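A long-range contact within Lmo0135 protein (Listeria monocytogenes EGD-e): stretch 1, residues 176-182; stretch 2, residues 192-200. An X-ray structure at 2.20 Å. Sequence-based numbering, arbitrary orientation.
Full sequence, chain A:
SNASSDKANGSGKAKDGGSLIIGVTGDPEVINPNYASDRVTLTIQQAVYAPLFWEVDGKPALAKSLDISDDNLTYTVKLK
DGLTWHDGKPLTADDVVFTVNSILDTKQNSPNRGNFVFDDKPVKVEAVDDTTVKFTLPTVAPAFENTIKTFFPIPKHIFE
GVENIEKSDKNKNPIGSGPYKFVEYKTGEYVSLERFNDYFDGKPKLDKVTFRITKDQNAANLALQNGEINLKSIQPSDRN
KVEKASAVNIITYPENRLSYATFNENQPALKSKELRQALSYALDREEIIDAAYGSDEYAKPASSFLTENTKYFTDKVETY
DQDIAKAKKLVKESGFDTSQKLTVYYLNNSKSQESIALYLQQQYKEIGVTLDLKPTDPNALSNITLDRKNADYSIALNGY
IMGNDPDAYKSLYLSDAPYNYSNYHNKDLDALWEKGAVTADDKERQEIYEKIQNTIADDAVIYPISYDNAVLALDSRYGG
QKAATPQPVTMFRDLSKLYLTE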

# COMPACT_ATOMS: atom_id res chain seq x y z
N GLY A 176 1.37 18.09 -14.63
CA GLY A 176 2.34 17.33 -13.87
C GLY A 176 3.76 17.42 -14.37
O GLY A 176 4.11 18.30 -15.17
N SER A 177 4.58 16.53 -13.82
CA SER A 177 6.00 16.42 -14.14
C SER A 177 6.36 15.00 -14.60
O SER A 177 7.52 14.72 -14.91
CB SER A 177 6.81 16.78 -12.90
OG SER A 177 6.38 15.97 -11.81
N GLY A 178 5.37 14.12 -14.65
CA GLY A 178 5.59 12.73 -15.04
C GLY A 178 5.79 12.57 -16.54
O GLY A 178 5.67 13.53 -17.29
N PRO A 179 6.07 11.34 -16.98
CA PRO A 179 6.33 11.06 -18.40
C PRO A 179 5.17 11.21 -19.37
O PRO A 179 5.43 11.26 -20.54
CB PRO A 179 6.80 9.61 -18.38
CG PRO A 179 6.18 9.02 -17.16
CD PRO A 179 6.19 10.12 -16.15
N TYR A 180 3.93 11.26 -18.87
CA TYR A 180 2.73 11.39 -19.71
C TYR A 180 1.84 12.56 -19.31
O TYR A 180 1.45 12.69 -18.15
CB TYR A 180 1.95 10.05 -19.75
CG TYR A 180 2.75 9.05 -20.55
CD1 TYR A 180 2.67 9.02 -21.93
CD2 TYR A 180 3.69 8.25 -19.94
CE1 TYR A 180 3.46 8.16 -22.67
CE2 TYR A 180 4.48 7.39 -20.67
CZ TYR A 180 4.36 7.34 -22.03
OH TYR A 180 5.18 6.49 -22.74
N LYS A 181 1.56 13.43 -20.29
CA LYS A 181 0.73 14.63 -20.13
C LYS A 181 -0.70 14.24 -20.29
O LYS A 181 -1.03 13.33 -21.05
CB LYS A 181 1.05 15.69 -21.19
CG LYS A 181 2.50 16.10 -21.27
CD LYS A 181 2.73 17.25 -22.23
CE LYS A 181 2.51 16.83 -23.68
NZ LYS A 181 2.78 17.97 -24.59
N PHE A 182 -1.57 14.97 -19.61
CA PHE A 182 -3.00 14.69 -19.67
C PHE A 182 -3.59 15.23 -20.98
O PHE A 182 -3.25 16.31 -21.40
CB PHE A 182 -3.69 15.32 -18.46
CG PHE A 182 -5.18 15.16 -18.46
CD1 PHE A 182 -5.76 14.02 -17.94
CD2 PHE A 182 -6.01 16.18 -18.94
CE1 PHE A 182 -7.14 13.88 -17.91
CE2 PHE A 182 -7.39 16.05 -18.91
CZ PHE A 182 -7.96 14.89 -18.39
N SER A 192 -6.98 9.44 -21.38
CA SER A 192 -5.92 9.41 -22.41
C SER A 192 -4.81 10.40 -22.09
O SER A 192 -5.07 11.51 -21.60
CB SER A 192 -6.49 9.68 -23.82
OG SER A 192 -7.14 10.94 -23.86
N LEU A 193 -3.58 9.98 -22.36
CA LEU A 193 -2.40 10.78 -22.09
C LEU A 193 -1.46 10.72 -23.28
O LEU A 193 -1.56 9.82 -24.12
CB LEU A 193 -1.67 10.19 -20.89
CG LEU A 193 -2.40 9.85 -19.58
CD1 LEU A 193 -1.44 9.08 -18.68
CD2 LEU A 193 -2.91 11.08 -18.85
N GLU A 194 -0.52 11.66 -23.35
CA GLU A 194 0.50 11.68 -24.41
C GLU A 194 1.86 11.98 -23.80
O GLU A 194 1.95 12.70 -22.80
CB GLU A 194 0.15 12.68 -25.52
CG GLU A 194 0.20 14.15 -25.13
CD GLU A 194 -0.21 15.08 -26.27
OE1 GLU A 194 -0.51 14.61 -27.40
OE2 GLU A 194 -0.23 16.30 -26.02
N ARG A 195 2.92 11.48 -24.43
CA ARG A 195 4.26 11.63 -23.87
C ARG A 195 4.75 13.06 -23.64
O ARG A 195 4.45 13.98 -24.42
CB ARG A 195 5.30 10.83 -24.64
CG ARG A 195 5.63 11.35 -26.03
CD ARG A 195 6.70 10.46 -26.68
NE ARG A 195 6.71 10.59 -28.13
CZ ARG A 195 7.39 9.81 -28.95
NH1 ARG A 195 8.12 8.81 -28.46
NH2 ARG A 195 7.34 10.01 -30.28
N PHE A 196 5.48 13.24 -22.55
CA PHE A 196 6.08 14.51 -22.20
C PHE A 196 7.51 14.43 -22.69
O PHE A 196 8.30 13.69 -22.13
CB PHE A 196 5.98 14.71 -20.69
CG PHE A 196 6.67 15.94 -20.19
CD1 PHE A 196 6.53 17.15 -20.85
CD2 PHE A 196 7.37 15.90 -19.01
CE1 PHE A 196 7.14 18.29 -20.35
CE2 PHE A 196 7.99 17.02 -18.52
CZ PHE A 196 7.88 18.22 -19.18
N ASN A 197 7.83 15.16 -23.75
CA ASN A 197 9.19 15.07 -24.32
C ASN A 197 10.31 15.52 -23.42
O ASN A 197 11.40 14.98 -23.51
CB ASN A 197 9.27 15.82 -25.66
CG ASN A 197 8.45 15.15 -26.74
OD1 ASN A 197 8.17 13.96 -26.67
ND2 ASN A 197 8.06 15.91 -27.75
N ASP A 198 10.05 16.48 -22.54
CA ASP A 198 11.10 16.98 -21.64
C ASP A 198 11.10 16.28 -20.27
O ASP A 198 11.60 16.83 -19.30
CB ASP A 198 10.95 18.49 -21.47
CG ASP A 198 11.04 19.22 -22.80
OD1 ASP A 198 11.94 18.90 -23.61
OD2 ASP A 198 10.23 20.14 -23.02
N TYR A 199 10.51 15.09 -20.21
CA TYR A 199 10.50 14.29 -18.98
C TYR A 199 11.95 14.15 -18.50
O TYR A 199 12.83 13.81 -19.28
CB TYR A 199 9.88 12.93 -19.25
CG TYR A 199 9.91 11.99 -18.07
CD1 TYR A 199 9.28 12.32 -16.88
CD2 TYR A 199 10.53 10.74 -18.17
CE1 TYR A 199 9.30 11.45 -15.80
CE2 TYR A 199 10.52 9.87 -17.11
CZ TYR A 199 9.91 10.23 -15.91
OH TYR A 199 9.92 9.37 -14.83
N PHE A 200 12.18 14.39 -17.22
CA PHE A 200 13.56 14.42 -16.71
C PHE A 200 14.40 13.16 -16.96
O PHE A 200 15.60 13.25 -17.12
CB PHE A 200 13.60 14.73 -15.21
CG PHE A 200 13.27 13.56 -14.34
CD1 PHE A 200 11.97 13.27 -14.00
CD2 PHE A 200 14.29 12.71 -13.90
CE1 PHE A 200 11.68 12.15 -13.22
CE2 PHE A 200 14.00 11.60 -13.12
CZ PHE A 200 12.70 11.32 -12.78
O HOH W 1 10.14 15.61 -15.72
O HOH W 2 5.99 16.82 -25.06

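Where a short antiparallel strand pair gives way to loop, side-chain packing can add to the backbone pairing, and this contact in Lmo0135 illustrates the principle. At its apolar centre Pro179 lies over one face of the Tyr199 ring. Pro179 CB stands 3.7 Å from the centroid of the Tyr199 ring, almost exactly on the ring normal, a CH-pi contact, and Pro179 CD approaches Tyr199 CE1 to 3.4 Å. The compact, puckered pyrrolidine ring sets its CB over the flat face of Tyr199, and both residues are buried; the Tyr199 hydroxyl is satisfied elsewhere in the structure. Phe196 and Tyr199 are the first and last residues of a type I turn, closed by Tyr199 N to Phe196 O at 3.2 Å, and the CA-to-CB bonds of both point toward the first stretch.

Along the strands, Tyr180, Phe182, Leu193 and Arg195 share one face of the sheet. Leu193 serves two neighbours there: its CD1 lies 3.7 Å from Tyr180 CB, and its CD2 lies 4.2 Å from Phe182 CD1. Arg195 starts on this face, but its end leads away.

The backbone supplies the frame. Lys181 and Glu194 form a hydrogen-bonded pair, with Lys181 N donating to Glu194 O at 2.6 Å and Glu194 N to Lys181 O at 2.9 Å. Phe196 N continues the ladder to Pro179 O at 2.8 Å, so the proline, which lacks an amide hydrogen, still contributes its carbonyl.

The polar edge lies on the other face, where Lys181 and Glu194 are partly exposed. Their long salt bridge, Lys181 NZ to Glu194 OE2 at 3.7 Å, supplements the backbone bonds, while the aliphatic Lys181 CG packs 3.8 Å from Phe196 CB. Near the turn, a water links Ser177 O (2.9 Å) to Phe200 N (2.8 Å), joining two backbone groups that do not meet directly.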